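Local structure of uncharacterized protein YhfS (4J8L) at residues N188-F192 and G204-D209; A67-V71 and I213-R217; D136-H142 and V165-D171; D61-A65 and I181-C185; G199-V203 and Q231-V235. The protein is of unknown function but carries covalently bound pyridoxal 5'-phosphate and probably belongs to the aminotransferase-like enzymes, with cysteine synthase activity suggested only tentatively. All coordinates share one frame; numbering follows the deposited sequence.

Contact 1 (N188-F192 and G204-D209); sequences NVSTF and GAVVGD
Gly204 CA makes a CA-H...O contact with Phe192 O in the antiparallel hairpin of strands 189-193 and 203-208. Ala205 exchanges both backbone hydrogen bonds with Phe192, its N reaching Phe192 O at 2.8 Å. Its CB stands over one face of the Phe192 ring, 3.9 Å from the centroid; Phe192 CG, set between backbone N and carbonyl carbon (chi1 52°), brings the ring to this methyl. Val206 turns to the other sheet face, where its CG1 meets Val189 CB at 3.9 Å. Val207 forms a hydrogen-bonded pair with Ser190, Ser190 N to Val207 O being 2.7 Å, while its CG2 comes obliquely to Phe192 CE1 at 3.8 Å. At Gly208 a CB would clash with Asn188 O. Asp209, in the N-cap position before helix 210-219, receives Asn188 ND2 on OD2 at 3.0 Å, amide and carboxylate planes 84° apart; OD1 of that amide takes Ala167 N. With an alanine here, ND2 would probably lose this acceptor and the amide would be freer to turn about its bond to Ala167. Backbone bonds fix the register, apolar contacts lie on both faces, and Asp209 N to Asn188 O (2.9 Å) joins the ND2-OD2 bond at the partly exposed end.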
# COMPACT_ATOMS: atom_id res chain seq x y z
N ASN A 188 11.51 -4.33 10.85
CA ASN A 188 12.17 -3.23 11.54
C ASN A 188 11.54 -1.89 11.20
O ASN A 188 11.45 -1.03 12.06
CB ASN A 188 13.67 -3.23 11.26
CG ASN A 188 14.31 -4.50 11.73
OD1 ASN A 188 14.46 -5.46 10.97
ND2 ASN A 188 14.65 -4.54 13.02
N VAL A 189 11.11 -1.72 9.96
CA VAL A 189 10.29 -0.56 9.59
C VAL A 189 9.27 -0.92 8.53
O VAL A 189 9.55 -1.73 7.63
CB VAL A 189 11.12 0.65 9.06
CG1 VAL A 189 11.83 1.39 10.20
CG2 VAL A 189 12.10 0.21 7.98
N SER A 190 8.09 -0.31 8.66
CA SER A 190 7.07 -0.28 7.62
C SER A 190 7.21 1.00 6.81
O SER A 190 7.70 2.01 7.32
CB SER A 190 5.67 -0.29 8.25
OG SER A 190 5.20 -1.60 8.49
N THR A 191 6.76 0.97 5.56
CA THR A 191 6.73 2.19 4.76
C THR A 191 5.42 2.26 4.00
O THR A 191 4.88 1.24 3.58
CB THR A 191 7.88 2.25 3.73
OG1 THR A 191 7.73 1.17 2.79
CG2 THR A 191 9.23 2.18 4.39
N PHE A 192 4.91 3.47 3.82
CA PHE A 192 3.71 3.65 3.00
C PHE A 192 3.48 5.09 2.56
O PHE A 192 3.85 6.02 3.27
CB PHE A 192 2.45 3.13 3.70
CG PHE A 192 2.24 3.64 5.10
CD1 PHE A 192 2.78 2.96 6.18
CD2 PHE A 192 1.46 4.78 5.33
CE1 PHE A 192 2.57 3.41 7.48
CE2 PHE A 192 1.25 5.24 6.64
CZ PHE A 192 1.80 4.55 7.71
N GLY A 204 4.89 10.60 2.66
CA GLY A 204 5.02 9.19 2.98
C GLY A 204 5.36 9.01 4.44
O GLY A 204 5.69 9.97 5.12
N ALA A 205 5.25 7.78 4.94
CA ALA A 205 5.55 7.49 6.34
C ALA A 205 6.50 6.32 6.46
O ALA A 205 6.36 5.33 5.75
CB ALA A 205 4.25 7.19 7.09
N VAL A 206 7.48 6.45 7.36
CA VAL A 206 8.29 5.30 7.76
C VAL A 206 7.97 5.07 9.24
O VAL A 206 8.04 6.01 10.03
CB VAL A 206 9.78 5.55 7.59
CG1 VAL A 206 10.58 4.30 7.93
CG2 VAL A 206 10.08 5.98 6.15
N VAL A 207 7.61 3.85 9.61
CA VAL A 207 7.16 3.58 10.97
C VAL A 207 7.88 2.34 11.49
O VAL A 207 7.85 1.30 10.84
CB VAL A 207 5.63 3.33 11.01
CG1 VAL A 207 5.15 3.14 12.45
CG2 VAL A 207 4.85 4.48 10.33
N GLY A 208 8.53 2.44 12.64
CA GLY A 208 9.20 1.28 13.19
C GLY A 208 10.21 1.58 14.27
O GLY A 208 9.99 2.45 15.11
N ASP A 209 11.33 0.87 14.24
CA ASP A 209 12.34 0.95 15.29
C ASP A 209 13.01 2.32 15.36
O ASP A 209 13.34 2.92 14.33
CB ASP A 209 13.40 -0.13 15.08
CG ASP A 209 12.85 -1.54 15.26
OD1 ASP A 209 11.69 -1.70 15.72
OD2 ASP A 209 13.58 -2.50 14.95

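Contact 2 (A67-V71 and I213-R217); sequences AAALV and INRIR
Ile213, in the first turn of helix 210-219, lies against the strand 67-72 residues Ala67, Ala68 and Ala69 and has the most surface buried here. CG1 touches Ala67 CB at 3.8 Å, whereas CG2, placed opposite the backbone N across the CA-CB bond while CG1 sits beside that N (chi1 -60°), lies 3.6 Å from Ala68 O and 4.0 Å from Ala69 CB. Ala69, second in buried area, points its methyl at the helix and also meets Arg217 CD at 4.1 Å. Ala67 offers a similar methyl one strand repeat earlier, and two residues beyond Ala69 Val71 CG1 reaches Ile216 CG2 at 4.2 Å. The short segments run 31° apart, so the helix follows the edge strand of the large sheet, which strand 203-208 separates from the rest. A serine in place of Ile213 would probably open a gap over Ala67 and Ala69 and set a hydroxyl among methyl groups. Arg217 bends its chain past Ala69; its NH1 bonds Gln226 and, weakly, a water that donates to Leu70 O at 2.7 Å. No direct hydrogen bond joins the segments: the helix meets the strand through apolar side-chain packing, with water-mediated polarity at one margin.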
# COMPACT_ATOMS: atom_id res chain seq x y z
N ALA A 67 8.77 4.42 16.88
CA ALA A 67 8.93 5.74 16.30
C ALA A 67 8.38 5.82 14.88
O ALA A 67 8.09 4.80 14.25
CB ALA A 67 10.39 6.15 16.32
N ALA A 68 8.24 7.04 14.37
CA ALA A 68 7.84 7.25 12.98
C ALA A 68 8.40 8.55 12.43
O ALA A 68 8.71 9.47 13.17
CB ALA A 68 6.31 7.22 12.85
N ALA A 69 8.53 8.61 11.11
CA ALA A 69 8.91 9.85 10.44
C ALA A 69 8.08 10.03 9.19
O ALA A 69 7.95 9.10 8.40
CB ALA A 69 10.40 9.84 10.09
N LEU A 70 7.53 11.22 9.01
CA LEU A 70 6.90 11.57 7.74
C LEU A 70 7.99 12.14 6.83
O LEU A 70 8.89 12.86 7.29
CB LEU A 70 5.78 12.60 7.97
CG LEU A 70 4.59 12.08 8.79
CD1 LEU A 70 3.55 13.19 9.04
CD2 LEU A 70 3.95 10.91 8.08
N VAL A 71 7.94 11.77 5.55
CA VAL A 71 8.97 12.18 4.60
C VAL A 71 8.34 12.63 3.27
O VAL A 71 7.20 12.28 2.94
CB VAL A 71 9.96 11.03 4.28
CG1 VAL A 71 10.66 10.54 5.56
CG2 VAL A 71 9.23 9.89 3.59
N ILE A 213 14.51 5.05 12.52
CA ILE A 213 13.84 6.34 12.36
C ILE A 213 14.79 7.49 12.68
O ILE A 213 14.79 8.51 11.99
CB ILE A 213 12.58 6.42 13.24
CG1 ILE A 213 11.59 5.32 12.85
CG2 ILE A 213 11.92 7.81 13.12
CD1 ILE A 213 11.19 5.35 11.38
N ASN A 214 15.59 7.34 13.74
CA ASN A 214 16.55 8.38 14.10
C ASN A 214 17.58 8.60 12.99
O ASN A 214 17.97 9.74 12.73
CB ASN A 214 17.27 8.04 15.42
CG ASN A 214 16.37 8.22 16.63
OD1 ASN A 214 15.38 8.94 16.59
ND2 ASN A 214 16.74 7.56 17.73
N ARG A 215 18.00 7.53 12.33
CA ARG A 215 18.94 7.68 11.23
C ARG A 215 18.29 8.43 10.07
O ARG A 215 18.95 9.22 9.39
CB ARG A 215 19.48 6.32 10.75
CG ARG A 215 20.46 5.69 11.74
CD ARG A 215 21.35 4.64 11.09
NE ARG A 215 20.61 3.44 10.72
CZ ARG A 215 20.37 2.42 11.54
NH1 ARG A 215 20.81 2.47 12.79
NH2 ARG A 215 19.69 1.37 11.13
N ILE A 216 17.01 8.19 9.86
CA ILE A 216 16.28 8.91 8.83
C ILE A 216 16.17 10.39 9.19
O ILE A 216 16.49 11.26 8.38
CB ILE A 216 14.89 8.30 8.61
CG1 ILE A 216 15.01 6.90 8.03
CG2 ILE A 216 14.04 9.21 7.71
CD1 ILE A 216 13.68 6.19 7.84
N ARG A 217 15.73 10.68 10.41
CA ARG A 217 15.56 12.07 10.82
C ARG A 217 16.86 12.88 10.71
O ARG A 217 16.84 14.06 10.36
CB ARG A 217 14.96 12.17 12.22
CG ARG A 217 13.47 11.81 12.28
CD ARG A 217 12.59 12.90 11.62
NE ARG A 217 12.95 14.23 12.11
CZ ARG A 217 12.74 15.37 11.45
NH1 ARG A 217 12.14 15.36 10.27
NH2 ARG A 217 13.14 16.52 11.98
O HOH W 1 9.75 14.15 9.47

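Contact 3 (D136-H142 and V165-D171); sequences DAALVQH and VPALTDD
The His142 ring meets Asp171 at its edge: ND1 donates to OD1 at 2.9 Å, with OD1 only 11° out of the ring plane and receiving on its anti lone pair. Ring and carboxylate planes stand 75° apart. With CG turned anti to the backbone N (chi1 -162°), the imidazole swings across to the second strand. The carboxylate is gripped several times over: OD1 also accepts Gly182 N, while OD2 takes Thr169 OG1 at 2.7 Å and Ser190 OG, which leaves the group little freedom to turn. The other flat pair, the Gln141 amide and the Asp170 carboxylate, lie side by side and point the same way, OE1 to OD2 4.2 Å; Gln141 NE2 bonds Thr143 and Asp170 OD1 bonds Asn172. Asp170 OD2 lies close to N1 of the modified lysine at position 196, consistent with the aspartate that faces the pyridine nitrogen in fold-type I PLP enzymes. Behind these ends the strands pair in parallel, from Ala138 N on Pro166 O at 2.8 Å to His142 N on Asp170 O at 2.9 Å. On the Gln141-Asp170 face Leu139 CD1 meets Leu168 CD2 at 3.7 Å; on the other, Ala138 CB packs on Val165 CG1. Strands 137-141 and 167-170, joined through helix 153-162, make a beta-alpha-beta unit: this helix covers Ala138 and Val140, helix 74-86 covers Leu139 and Leu168, and strands 92-96 and 189-193 extend the sheet to the two sides.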
# COMPACT_ATOMS: atom_id res chain seq x y z
N ASP A 136 22.58 -8.06 3.63
CA ASP A 136 22.70 -7.03 4.66
C ASP A 136 21.34 -6.52 5.14
O ASP A 136 21.22 -6.02 6.26
CB ASP A 136 23.56 -5.88 4.15
CG ASP A 136 24.98 -6.32 3.83
OD1 ASP A 136 25.74 -6.62 4.78
OD2 ASP A 136 25.33 -6.38 2.63
N ALA A 137 20.33 -6.63 4.28
CA ALA A 137 18.97 -6.29 4.64
C ALA A 137 18.01 -7.00 3.68
O ALA A 137 18.44 -7.60 2.69
CB ALA A 137 18.76 -4.77 4.58
N ALA A 138 16.72 -6.94 3.99
CA ALA A 138 15.69 -7.53 3.14
C ALA A 138 14.54 -6.55 2.94
O ALA A 138 14.20 -5.79 3.83
CB ALA A 138 15.17 -8.83 3.75
N LEU A 139 13.95 -6.59 1.75
CA LEU A 139 12.74 -5.84 1.48
C LEU A 139 11.62 -6.83 1.20
O LEU A 139 11.78 -7.76 0.41
CB LEU A 139 12.93 -4.90 0.28
CG LEU A 139 11.72 -4.03 -0.09
CD1 LEU A 139 12.15 -2.62 -0.46
CD2 LEU A 139 10.94 -4.66 -1.24
N VAL A 140 10.48 -6.63 1.85
CA VAL A 140 9.35 -7.52 1.64
C VAL A 140 8.14 -6.71 1.23
O VAL A 140 7.75 -5.77 1.93
CB VAL A 140 9.02 -8.34 2.91
CG1 VAL A 140 7.96 -9.40 2.60
CG2 VAL A 140 10.28 -8.99 3.50
N GLN A 141 7.54 -7.04 0.09
CA GLN A 141 6.32 -6.34 -0.31
C GLN A 141 5.11 -6.99 0.34
O GLN A 141 4.97 -8.21 0.34
CB GLN A 141 6.17 -6.30 -1.84
CG GLN A 141 4.97 -5.47 -2.29
CD GLN A 141 4.96 -5.18 -3.77
OE1 GLN A 141 6.01 -5.05 -4.41
NE2 GLN A 141 3.76 -5.07 -4.34
N HIS A 142 4.23 -6.16 0.89
CA HIS A 142 3.04 -6.66 1.56
C HIS A 142 1.99 -7.14 0.55
O HIS A 142 1.52 -8.28 0.62
CB HIS A 142 2.47 -5.57 2.49
CG HIS A 142 1.51 -6.09 3.52
ND1 HIS A 142 1.34 -5.48 4.75
CD2 HIS A 142 0.68 -7.16 3.51
CE1 HIS A 142 0.45 -6.16 5.45
NE2 HIS A 142 0.03 -7.18 4.72
N VAL A 165 18.54 -10.64 9.88
CA VAL A 165 18.58 -9.77 8.71
C VAL A 165 17.53 -8.68 8.86
O VAL A 165 16.34 -8.98 8.93
CB VAL A 165 18.30 -10.57 7.42
CG1 VAL A 165 18.26 -9.64 6.21
CG2 VAL A 165 19.35 -11.65 7.23
N PRO A 166 17.96 -7.41 8.92
CA PRO A 166 17.02 -6.29 9.07
C PRO A 166 16.04 -6.28 7.91
O PRO A 166 16.45 -6.50 6.77
CB PRO A 166 17.92 -5.06 9.01
CG PRO A 166 19.27 -5.55 9.42
CD PRO A 166 19.36 -6.94 8.88
N ALA A 167 14.76 -6.03 8.19
CA ALA A 167 13.74 -6.12 7.16
C ALA A 167 12.88 -4.86 7.08
O ALA A 167 12.42 -4.34 8.09
CB ALA A 167 12.87 -7.34 7.38
N LEU A 168 12.68 -4.40 5.85
CA LEU A 168 11.76 -3.30 5.57
C LEU A 168 10.56 -3.84 4.82
O LEU A 168 10.71 -4.65 3.91
CB LEU A 168 12.46 -2.26 4.71
CG LEU A 168 11.67 -1.05 4.22
CD1 LEU A 168 12.60 0.14 4.13
CD2 LEU A 168 11.01 -1.31 2.86
N THR A 169 9.36 -3.40 5.19
CA THR A 169 8.19 -3.76 4.41
C THR A 169 7.64 -2.58 3.62
O THR A 169 7.61 -1.44 4.09
CB THR A 169 7.07 -4.37 5.27
OG1 THR A 169 6.76 -3.48 6.36
CG2 THR A 169 7.49 -5.73 5.81
N ASP A 170 7.21 -2.89 2.40
CA ASP A 170 6.49 -1.98 1.53
C ASP A 170 5.02 -2.32 1.74
O ASP A 170 4.53 -3.31 1.24
CB ASP A 170 6.92 -2.28 0.08
CG ASP A 170 6.12 -1.50 -0.97
OD1 ASP A 170 5.10 -0.88 -0.64
OD2 ASP A 170 6.52 -1.55 -2.15
N ASP A 171 4.33 -1.47 2.50
CA ASP A 171 2.97 -1.78 2.94
C ASP A 171 1.90 -1.04 2.14
O ASP A 171 0.73 -1.04 2.53
CB ASP A 171 2.80 -1.44 4.44
CG ASP A 171 3.63 -2.34 5.34
OD1 ASP A 171 3.22 -3.49 5.56
OD2 ASP A 171 4.70 -1.89 5.82

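Contact 4 (D61-A65 and I181-C185); sequences DAFHA and IGCEC
The Schellman motif that ends helix 50-62 presents Phe63 and His64 to the short 3-10 turn at 182-184. His64 is its C-prime residue, with positive phi, and His64 N bonds back to Asp61 O at 3.1 Å. From this position the His64 ring donates through ND1 to Glu184 OE2 at 2.8 Å, the oxygen lying in the ring plane and met on its anti side; ring and carboxylate are 25° apart. Glu184 OE1 is taken by Ile181 N at 2.9 Å, so one carboxylate spans the turn's own backbone and the helix end, and is kept from rotating by both. Glu184, extended beyond CG, passes Phe63 O. The turn belongs to the loop between strands 167-170 and 189-193, the helix to the N-terminal side of the edge strand 67-72; Phe63, Ala65 and Cys183 all touch Val207 of strand 203-208. Ile181 CD1 stands over one face of the Phe63 ring, 4.0 Å from its centroid, while Glu184 OE2 approaches the ring edge. Cys183, its SG between backbone N and carbonyl carbon (chi1 64°), brings the sulfur 4.0 Å from Phe63 CB. A water donates to both His64 O and Cys183 O, each at 2.9 Å.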
# COMPACT_ATOMS: atom_id res chain seq x y z
N ASP A 61 2.61 5.10 17.80
CA ASP A 61 1.77 4.48 18.81
C ASP A 61 0.68 3.61 18.16
O ASP A 61 0.48 2.47 18.55
CB ASP A 61 1.17 5.57 19.70
CG ASP A 61 0.38 5.01 20.86
OD1 ASP A 61 -0.58 5.68 21.30
OD2 ASP A 61 0.74 3.91 21.34
N ALA A 62 -0.00 4.16 17.15
CA ALA A 62 -1.12 3.47 16.51
C ALA A 62 -0.69 2.20 15.80
O ALA A 62 -1.44 1.23 15.74
CB ALA A 62 -1.82 4.41 15.54
N PHE A 63 0.54 2.20 15.28
CA PHE A 63 1.06 1.02 14.60
C PHE A 63 2.07 0.22 15.43
O PHE A 63 2.89 -0.51 14.89
CB PHE A 63 1.62 1.38 13.22
CG PHE A 63 0.58 1.89 12.25
CD1 PHE A 63 -0.36 1.02 11.73
CD2 PHE A 63 0.55 3.21 11.85
CE1 PHE A 63 -1.33 1.46 10.84
CE2 PHE A 63 -0.41 3.66 10.95
CZ PHE A 63 -1.35 2.78 10.45
N HIS A 64 1.98 0.38 16.75
CA HIS A 64 2.71 -0.46 17.70
C HIS A 64 4.21 -0.47 17.43
O HIS A 64 4.86 -1.51 17.47
CB HIS A 64 2.12 -1.87 17.70
CG HIS A 64 0.64 -1.89 17.93
ND1 HIS A 64 -0.28 -1.95 16.91
CD2 HIS A 64 -0.07 -1.82 19.08
CE1 HIS A 64 -1.50 -1.93 17.42
NE2 HIS A 64 -1.40 -1.85 18.73
N ALA A 65 4.73 0.72 17.17
CA ALA A 65 6.13 0.90 16.84
C ALA A 65 6.78 1.89 17.79
O ALA A 65 6.10 2.63 18.50
CB ALA A 65 6.27 1.39 15.40
N ILE A 181 0.31 -4.42 9.72
CA ILE A 181 1.32 -4.05 8.74
C ILE A 181 2.69 -4.54 9.21
O ILE A 181 2.82 -5.07 10.31
CB ILE A 181 1.33 -2.53 8.44
CG1 ILE A 181 1.71 -1.70 9.66
CG2 ILE A 181 -0.05 -2.08 7.95
CD1 ILE A 181 1.96 -0.23 9.32
N GLY A 182 3.71 -4.37 8.37
CA GLY A 182 5.02 -4.98 8.62
C GLY A 182 5.59 -4.74 10.01
O GLY A 182 5.99 -5.69 10.69
N CYS A 183 5.61 -3.49 10.45
CA CYS A 183 6.20 -3.17 11.76
C CYS A 183 5.39 -3.75 12.92
O CYS A 183 5.86 -3.74 14.06
CB CYS A 183 6.38 -1.66 11.94
SG CYS A 183 4.85 -0.71 11.97
N GLU A 184 4.19 -4.23 12.64
CA GLU A 184 3.35 -4.83 13.68
C GLU A 184 3.51 -6.34 13.73
O GLU A 184 2.98 -7.00 14.62
CB GLU A 184 1.88 -4.48 13.46
CG GLU A 184 1.60 -2.99 13.45
CD GLU A 184 0.14 -2.66 13.22
OE1 GLU A 184 -0.39 -2.99 12.13
OE2 GLU A 184 -0.49 -2.08 14.13
N CYS A 185 4.23 -6.90 12.76
CA CYS A 185 4.41 -8.35 12.74
C CYS A 185 5.83 -8.80 12.39
O CYS A 185 6.04 -9.86 11.79
CB CYS A 185 3.37 -9.03 11.84
SG CYS A 185 3.42 -8.57 10.08
O HOH W 2 7.29 -2.29 16.06

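Contact 5 (G199-V203 and Q231-V235); sequences GPEGV and QALEV
Pro200 is packed hard against helix 229-261, its ring lodged between Gln231, Glu234 and Val235. Ring atom CD touches Val235 CG2 at 3.7 Å, and CG faces Gln231 O at 3.6 Å, a carbonyl already used within the helix by Val235 N. Ring and valine cross at about a right angle. Val235 CG2 also receives Val203 CG1 at 3.8 Å, so one methyl is shared by two apolar residues of the loop. Glu234 closes the flank of the proline: with CG anti to the backbone N (chi1 -170°) and the chain extended, it runs along the ring, CD lying 3.8 Å from Pro200 CB. Its OE2 forms a salt bridge with Lys312.

Elsewhere the contact is looser. Here a type II turn runs from Pro200 to Val203, with Gly202 in the positive-phi position that favours glycine. Glu201 is exposed; its OE2 bonds Tyr313 OH and its OE1 makes a long, weak ion pair with the same Lys312. Gln231 NE2 remains 4.0 Å from Val203 CG2 and joins the turn through a water, which it meets at 3.0 Å and which donates to Glu201 O at 2.7 Å. Gln231 OE1 is held by Gln228 N. The segment starts a few residues after the PLP-bearing lysine, so this turn leads from the cofactor-bearing stretch into strand 203-208. Apolar carbon seats the proline and valine on the helix, whereas the polar ends are linked by a water, and Lys312 pairs with Glu234 and only weakly with Glu201; no direct hydrogen bond joins loop and helix.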
# COMPACT_ATOMS: atom_id res chain seq x y z
N GLY A 199 -4.75 10.99 2.34
CA GLY A 199 -3.92 12.06 2.87
C GLY A 199 -3.38 12.99 1.80
O GLY A 199 -3.78 12.91 0.63
N PRO A 200 -2.43 13.86 2.18
CA PRO A 200 -1.88 14.90 1.31
C PRO A 200 -0.90 14.37 0.27
O PRO A 200 -0.17 13.41 0.51
CB PRO A 200 -1.13 15.81 2.30
CG PRO A 200 -0.72 14.89 3.40
CD PRO A 200 -1.87 13.92 3.54
N GLU A 201 -0.91 15.03 -0.88
CA GLU A 201 0.10 14.82 -1.92
C GLU A 201 1.52 14.83 -1.37
O GLU A 201 1.87 15.67 -0.54
CB GLU A 201 -0.01 15.94 -2.96
CG GLU A 201 -1.17 15.79 -3.94
CD GLU A 201 -2.47 16.42 -3.46
OE1 GLU A 201 -2.62 16.70 -2.24
OE2 GLU A 201 -3.34 16.66 -4.32
N GLY A 202 2.33 13.88 -1.84
CA GLY A 202 3.76 13.91 -1.57
C GLY A 202 4.27 13.37 -0.24
O GLY A 202 5.48 13.30 -0.03
N VAL A 203 3.36 13.00 0.65
CA VAL A 203 3.75 12.62 2.01
C VAL A 203 3.75 11.11 2.20
O VAL A 203 2.76 10.44 1.93
CB VAL A 203 2.83 13.29 3.05
CG1 VAL A 203 3.28 12.93 4.47
CG2 VAL A 203 2.84 14.79 2.84
N GLN A 231 0.02 19.58 6.82
CA GLN A 231 0.11 18.34 6.08
C GLN A 231 0.04 17.14 7.01
O GLN A 231 -0.63 16.15 6.73
CB GLN A 231 1.41 18.27 5.29
CG GLN A 231 1.52 19.25 4.15
CD GLN A 231 2.88 19.15 3.49
OE1 GLN A 231 3.91 19.43 4.12
NE2 GLN A 231 2.90 18.72 2.23
N ALA A 232 0.74 17.24 8.14
CA ALA A 232 0.76 16.16 9.11
C ALA A 232 -0.65 15.90 9.65
O ALA A 232 -1.06 14.75 9.80
CB ALA A 232 1.72 16.47 10.25
N LEU A 233 -1.38 16.97 9.97
CA LEU A 233 -2.76 16.83 10.41
C LEU A 233 -3.64 16.21 9.32
O LEU A 233 -4.54 15.42 9.62
CB LEU A 233 -3.32 18.17 10.84
CG LEU A 233 -2.67 18.67 12.13
CD1 LEU A 233 -3.05 20.12 12.35
CD2 LEU A 233 -3.13 17.80 13.29
N GLU A 234 -3.37 16.54 8.06
CA GLU A 234 -4.14 15.94 6.97
C GLU A 234 -3.88 14.44 6.85
O GLU A 234 -4.77 13.67 6.47
CB GLU A 234 -3.87 16.63 5.64
CG GLU A 234 -4.83 16.18 4.54
CD GLU A 234 -4.61 16.89 3.22
OE1 GLU A 234 -4.04 18.00 3.23
OE2 GLU A 234 -5.03 16.33 2.18
N VAL A 235 -2.66 14.02 7.18
CA VAL A 235 -2.34 12.60 7.20
C VAL A 235 -3.24 11.89 8.23
O VAL A 235 -3.82 10.85 7.94
CB VAL A 235 -0.86 12.34 7.58
CG1 VAL A 235 -0.63 10.86 7.89
CG2 VAL A 235 0.06 12.80 6.44
O HOH W 3 0.97 18.15 -0.01

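Following the chain, contact 4 opens at 61-65 and contact 2 at 67-71, where helix 50-62 gives way to the edge strand. Contact 3 then opens and closes, a local beta-alpha-beta unit lying within the spans of both. Contact 4 closes at 181-185, crossing contact 2 and joining the end of helix 50-62 to the loop before strand 189-193. Contact 1 opens at 188-192 and closes at 204-209, wholly within contact 2; contact 5 opens at 199-203, so contacts 1 and 5 cross. Contact 2 closes on helix 210-219, and contact 5, crossing it as well, closes last, on helix 229-261. Contacts 1, 2 and 3 meet in one sheet; contacts 4 and 5 tie flanking loops and helices to it.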